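Local coordinates for protein insecticidal Delta-Endotoxin Cry8Ea1 (Bacillus Thuringiensis, PDB 3EB7) that kills the larvae of soil-dwelling insect pests, probably by binding receptors in the gut and opening pores in the cell membrane, at residues D278-S290 against T323-T337. Numbering follows the deposited sequence.
Sequences DFITRLSIYTGRS and TSGSSVIATQQIGFT
Tyr286 packs against Thr323, Val328 and Thr331 where strand 278-290 pairs antiparallel with strand 330-335, an edge strand of a four-stranded sheet in the second domain of this three-domain Cry toxin. The strand order, 3-2-1-4, is that of a Greek key. Going outward along the tyrosine, CB leaves the sheet on the same face as Ser284 and Gln333, and chi1 of -62° sets CG beside the backbone N, against CA of Thr323. CD1 meets CG2 of Thr323 at 3.5 Å. On the other flank CD2 and CE2 run alongside CG2 of Thr331, with CG1 of Val328 at the ring edge. CE1 again lies close to CG2 and CB of Thr323, and CZ passes near that same CB, which makes a CH-pi contact 3.8 Å from the ring centroid.

The other face is mainly apolar (Leu283, Ile285 and Ile334), with Thr287 and Gln332 hydrogen-bonded to Tyr381 and Thr380 of the neighbouring sheet. Just past the strand end, Phe336 lays CD1 against CD1 of Ile280 and its ring edge against CB of Leu283, while Phe366 and Phe379 meet it edge-to-face. A classic bulge sets Ile329 and Ala330 opposite Thr287, and a water links Arg289 N to Ser327 O. At the far end Thr281 O takes two hydrogen bonds from opposite faces of its carbonyl plane: Phe336 N at 2.9 Å, and Thr337 OG1 at 3.2 Å.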
loop_
_atom_site.group_PDB
_atom_site.type_symbol
_atom_site.label_atom_id
_atom_site.label_comp_id
_atom_site.label_asym_id
_atom_site.label_seq_id
_atom_site.Cartn_x
_atom_site.Cartn_y
_atom_site.Cartn_z
ATOM N N ASP A 278 7.635 10.585 4.296
ATOM C CA ASP A 278 8.226 11.123 5.550
ATOM C C ASP A 278 7.946 10.301 6.822
ATOM O O ASP A 278 7.159 9.371 6.811
ATOM C CB ASP A 278 7.895 12.611 5.755
ATOM C CG ASP A 278 6.402 12.889 5.898
ATOM O OD1 ASP A 278 5.604 11.936 5.991
ATOM O OD2 ASP A 278 6.014 14.088 5.945
ATOM N N PHE A 279 8.636 10.649 7.893
ATOM C CA PHE A 279 8.501 9.961 9.189
ATOM C C PHE A 279 8.258 10.985 10.263
ATOM O O PHE A 279 8.935 12.015 10.273
ATOM C CB PHE A 279 9.773 9.173 9.528
ATOM C CG PHE A 279 9.992 7.995 8.632
ATOM C CD1 PHE A 279 10.822 8.103 7.492
ATOM C CD2 PHE A 279 9.343 6.790 8.886
ATOM C CE1 PHE A 279 10.998 6.999 6.638
ATOM C CE2 PHE A 279 9.519 5.694 8.056
ATOM C CZ PHE A 279 10.335 5.793 6.935
ATOM N N ILE A 280 7.295 10.703 11.142
ATOM C CA ILE A 280 7.052 11.527 12.318
ATOM C C ILE A 280 8.272 11.557 13.226
ATOM O O ILE A 280 8.882 10.519 13.476
ATOM C CB ILE A 280 5.741 11.087 13.093
ATOM C CG1 ILE A 280 5.399 12.063 14.207
ATOM C CG2 ILE A 280 5.872 9.654 13.696
ATOM C CD1 ILE A 280 3.918 11.993 14.663
ATOM N N THR A 281 8.631 12.754 13.705
ATOM C CA THR A 281 9.746 12.945 14.659
ATOM C C THR A 281 9.336 13.506 16.037
ATOM O O THR A 281 9.978 13.248 17.060
ATOM C CB THR A 281 10.859 13.845 14.066
ATOM O OG1 THR A 281 10.331 15.142 13.815
ATOM C CG2 THR A 281 11.424 13.239 12.770
ATOM N N ARG A 282 8.252 14.258 16.081
ATOM C CA ARG A 282 7.812 14.825 17.346
ATOM C C ARG A 282 6.343 15.176 17.276
ATOM O O ARG A 282 5.851 15.565 16.211
ATOM C CB ARG A 282 8.664 16.054 17.674
ATOM C CG ARG A 282 8.656 16.437 19.144
ATOM C CD ARG A 282 9.756 17.450 19.518
ATOM N NE ARG A 282 9.753 17.662 20.980
ATOM C CZ ARG A 282 10.356 16.858 21.862
ATOM N NH1 ARG A 282 11.069 15.803 21.435
ATOM N NH2 ARG A 282 10.253 17.121 23.169
ATOM N N LEU A 283 5.621 14.999 18.388
ATOM C CA LEU A 283 4.215 15.483 18.468
ATOM C C LEU A 283 3.991 16.203 19.790
ATOM O O LEU A 283 4.340 15.654 20.833
ATOM C CB LEU A 283 3.270 14.285 18.458
ATOM C CG LEU A 283 1.914 14.232 17.762
ATOM C CD1 LEU A 283 0.998 13.452 18.655
ATOM C CD2 LEU A 283 1.348 15.553 17.426
ATOM N N SER A 284 3.424 17.401 19.769
ATOM C CA SER A 284 2.972 18.049 21.010
ATOM C C SER A 284 1.474 18.120 20.995
ATOM O O SER A 284 0.932 18.582 20.021
ATOM C CB SER A 284 3.488 19.497 21.165
ATOM O OG SER A 284 4.881 19.519 21.240
ATOM N N ILE A 285 0.816 17.672 22.070
ATOM C CA ILE A 285 -0.659 17.681 22.120
ATOM C C ILE A 285 -1.094 18.734 23.146
ATOM O O ILE A 285 -0.589 18.769 24.259
ATOM C CB ILE A 285 -1.217 16.284 22.495
ATOM C CG1 ILE A 285 -0.686 15.208 21.544
ATOM C CG2 ILE A 285 -2.764 16.275 22.630
ATOM C CD1 ILE A 285 -0.950 13.746 22.016
ATOM N N TYR A 286 -2.010 19.603 22.762
ATOM C CA TYR A 286 -2.514 20.654 23.622
ATOM C C TYR A 286 -3.918 20.243 24.103
ATOM O O TYR A 286 -4.770 19.811 23.313
ATOM C CB TYR A 286 -2.520 22.002 22.861
ATOM C CG TYR A 286 -1.114 22.424 22.453
ATOM C CD1 TYR A 286 -0.507 21.932 21.293
ATOM C CD2 TYR A 286 -0.380 23.284 23.249
ATOM C CE1 TYR A 286 0.839 22.275 20.950
ATOM C CE2 TYR A 286 0.933 23.645 22.921
ATOM C CZ TYR A 286 1.541 23.136 21.780
ATOM O OH TYR A 286 2.831 23.535 21.506
ATOM N N THR A 287 -4.123 20.367 25.412
ATOM C CA THR A 287 -5.331 19.900 26.081
ATOM C C THR A 287 -6.200 21.055 26.611
ATOM O O THR A 287 -5.704 22.042 27.132
ATOM C CB THR A 287 -4.938 18.951 27.225
ATOM O OG1 THR A 287 -4.156 17.878 26.672
ATOM C CG2 THR A 287 -6.159 18.403 27.936
ATOM N N GLY A 288 -7.511 20.911 26.427
ATOM C CA GLY A 288 -8.499 21.780 27.023
ATOM C C GLY A 288 -9.393 20.986 27.958
ATOM O O GLY A 288 -9.449 19.773 27.918
ATOM N N ARG A 289 -10.076 21.713 28.826
ATOM C CA ARG A 289 -11.002 21.159 29.780
ATOM C C ARG A 289 -12.402 21.690 29.444
ATOM O O ARG A 289 -12.610 22.907 29.391
ATOM C CB ARG A 289 -10.591 21.543 31.211
ATOM C CG ARG A 289 -11.415 20.840 32.279
ATOM C CD ARG A 289 -10.842 21.101 33.696
ATOM N NE ARG A 289 -11.428 20.261 34.745
ATOM C CZ ARG A 289 -12.635 20.448 35.279
ATOM N NH1 ARG A 289 -13.408 21.441 34.874
ATOM N NH2 ARG A 289 -13.073 19.655 36.233
ATOM N N SER A 290 -13.339 20.780 29.187
ATOM C CA SER A 290 -14.765 21.098 29.111
ATOM C C SER A 290 -15.419 20.467 30.320
ATOM O O SER A 290 -15.129 19.331 30.670
ATOM C CB SER A 290 -15.373 20.492 27.864
ATOM O OG SER A 290 -14.668 20.919 26.724
ATOM N N THR A 323 -3.534 25.864 19.896
ATOM C CA THR A 323 -2.250 25.580 20.533
ATOM C C THR A 323 -1.757 26.740 21.389
ATOM O O THR A 323 -0.603 26.788 21.722
ATOM C CB THR A 323 -1.146 25.194 19.500
ATOM O OG1 THR A 323 -0.856 26.330 18.665
ATOM C CG2 THR A 323 -1.574 23.994 18.613
ATOM N N SER A 324 -2.624 27.685 21.731
ATOM C CA SER A 324 -2.256 28.768 22.639
ATOM C C SER A 324 -3.536 29.363 23.232
ATOM O O SER A 324 -4.642 29.143 22.717
ATOM C CB SER A 324 -1.484 29.889 21.898
ATOM O OG SER A 324 -2.359 30.566 20.972
ATOM N N GLY A 325 -3.374 30.128 24.303
ATOM C CA GLY A 325 -4.455 30.926 24.841
ATOM C C GLY A 325 -5.023 30.284 26.078
ATOM O O GLY A 325 -4.512 29.264 26.551
ATOM N N SER A 326 -6.114 30.876 26.572
ATOM C CA SER A 326 -6.731 30.491 27.820
ATOM C C SER A 326 -7.325 29.086 27.812
ATOM O O SER A 326 -7.514 28.497 28.885
ATOM C CB SER A 326 -7.797 31.514 28.201
ATOM O OG SER A 326 -8.806 31.632 27.200
ATOM N N SER A 327 -7.638 28.539 26.633
ATOM C CA SER A 327 -8.246 27.199 26.580
ATOM C C SER A 327 -7.234 26.092 26.852
ATOM O O SER A 327 -7.619 25.001 27.219
ATOM C CB SER A 327 -8.887 26.922 25.222
ATOM O OG SER A 327 -10.144 27.543 25.093
ATOM N N VAL A 328 -5.951 26.362 26.632
ATOM C CA VAL A 328 -4.903 25.339 26.721
ATOM C C VAL A 328 -4.535 25.178 28.180
ATOM O O VAL A 328 -3.987 26.107 28.792
ATOM C CB VAL A 328 -3.650 25.732 25.898
ATOM C CG1 VAL A 328 -2.491 24.740 26.121
ATOM C CG2 VAL A 328 -3.996 25.861 24.415
ATOM N N ILE A 329 -4.872 24.035 28.776
ATOM C CA ILE A 329 -4.562 23.907 30.210
ATOM C C ILE A 329 -3.393 22.999 30.468
ATOM O O ILE A 329 -2.812 23.016 31.556
ATOM C CB ILE A 329 -5.808 23.581 31.108
ATOM C CG1 ILE A 329 -6.629 22.385 30.587
ATOM C CG2 ILE A 329 -6.702 24.839 31.233
ATOM C CD1 ILE A 329 -6.081 21.017 30.974
ATOM N N ALA A 330 -3.022 22.225 29.453
ATOM C CA ALA A 330 -1.881 21.330 29.560
ATOM C C ALA A 330 -1.312 21.101 28.169
ATOM O O ALA A 330 -2.000 21.334 27.164
ATOM C CB ALA A 330 -2.267 20.013 30.241
ATOM N N THR A 331 -0.021 20.753 28.125
ATOM C CA THR A 331 0.654 20.314 26.904
ATOM C C THR A 331 1.352 19.008 27.215
ATOM O O THR A 331 1.589 18.700 28.352
ATOM C CB THR A 331 1.702 21.311 26.358
ATOM O OG1 THR A 331 2.872 21.287 27.190
ATOM C CG2 THR A 331 1.139 22.751 26.247
ATOM N N GLN A 332 1.630 18.217 26.207
ATOM C CA GLN A 332 2.467 17.078 26.387
ATOM C C GLN A 332 3.295 16.973 25.118
ATOM O O GLN A 332 2.732 17.043 24.019
ATOM C CB GLN A 332 1.607 15.822 26.574
ATOM C CG GLN A 332 2.458 14.579 26.912
ATOM C CD GLN A 332 1.639 13.341 27.141
ATOM O OE1 GLN A 332 0.442 13.414 27.390
ATOM N NE2 GLN A 332 2.287 12.197 27.090
ATOM N N GLN A 333 4.611 16.807 25.272
ATOM C CA GLN A 333 5.539 16.590 24.141
ATOM C C GLN A 333 5.936 15.121 24.044
ATOM O O GLN A 333 6.327 14.513 25.044
ATOM C CB GLN A 333 6.799 17.467 24.287
ATOM C CG GLN A 333 6.522 18.986 24.434
ATOM C CD GLN A 333 7.783 19.841 24.736
ATOM O OE1 GLN A 333 7.684 20.906 25.344
ATOM N NE2 GLN A 333 8.947 19.389 24.291
ATOM N N ILE A 334 5.854 14.550 22.840
ATOM C CA ILE A 334 6.221 13.160 22.606
ATOM C C ILE A 334 7.306 13.085 21.537
ATOM O O ILE A 334 7.089 13.514 20.392
ATOM C CB ILE A 334 4.983 12.278 22.199
ATOM C CG1 ILE A 334 3.843 12.383 23.250
ATOM C CG2 ILE A 334 5.418 10.843 22.013
ATOM C CD1 ILE A 334 2.508 11.698 22.851
ATOM N N GLY A 335 8.490 12.596 21.903
ATOM C CA GLY A 335 9.580 12.417 20.917
ATOM C C GLY A 335 9.410 11.079 20.179
ATOM O O GLY A 335 9.338 10.042 20.821
ATOM N N PHE A 336 9.329 11.104 18.847
ATOM C CA PHE A 336 8.961 9.915 18.061
ATOM C C PHE A 336 10.090 9.501 17.078
ATOM O O PHE A 336 9.954 8.492 16.360
ATOM C CB PHE A 336 7.687 10.188 17.242
ATOM C CG PHE A 336 6.370 9.905 17.954
ATOM C CD1 PHE A 336 5.383 10.869 17.995
ATOM C CD2 PHE A 336 6.093 8.665 18.520
ATOM C CE1 PHE A 336 4.136 10.627 18.606
ATOM C CE2 PHE A 336 4.841 8.417 19.148
ATOM C CZ PHE A 336 3.866 9.409 19.170
ATOM N N THR A 337 11.185 10.269 17.052
ATOM C CA THR A 337 12.311 10.027 16.151
ATOM C C THR A 337 12.799 8.595 16.198
ATOM O O THR A 337 13.129 8.085 17.281
ATOM C CB THR A 337 13.467 11.050 16.363
ATOM O OG1 THR A 337 12.907 12.347 16.282
ATOM C CG2 THR A 337 14.543 10.988 15.281
HETATM O O HOH W 1 -9.870 24.510 28.437
#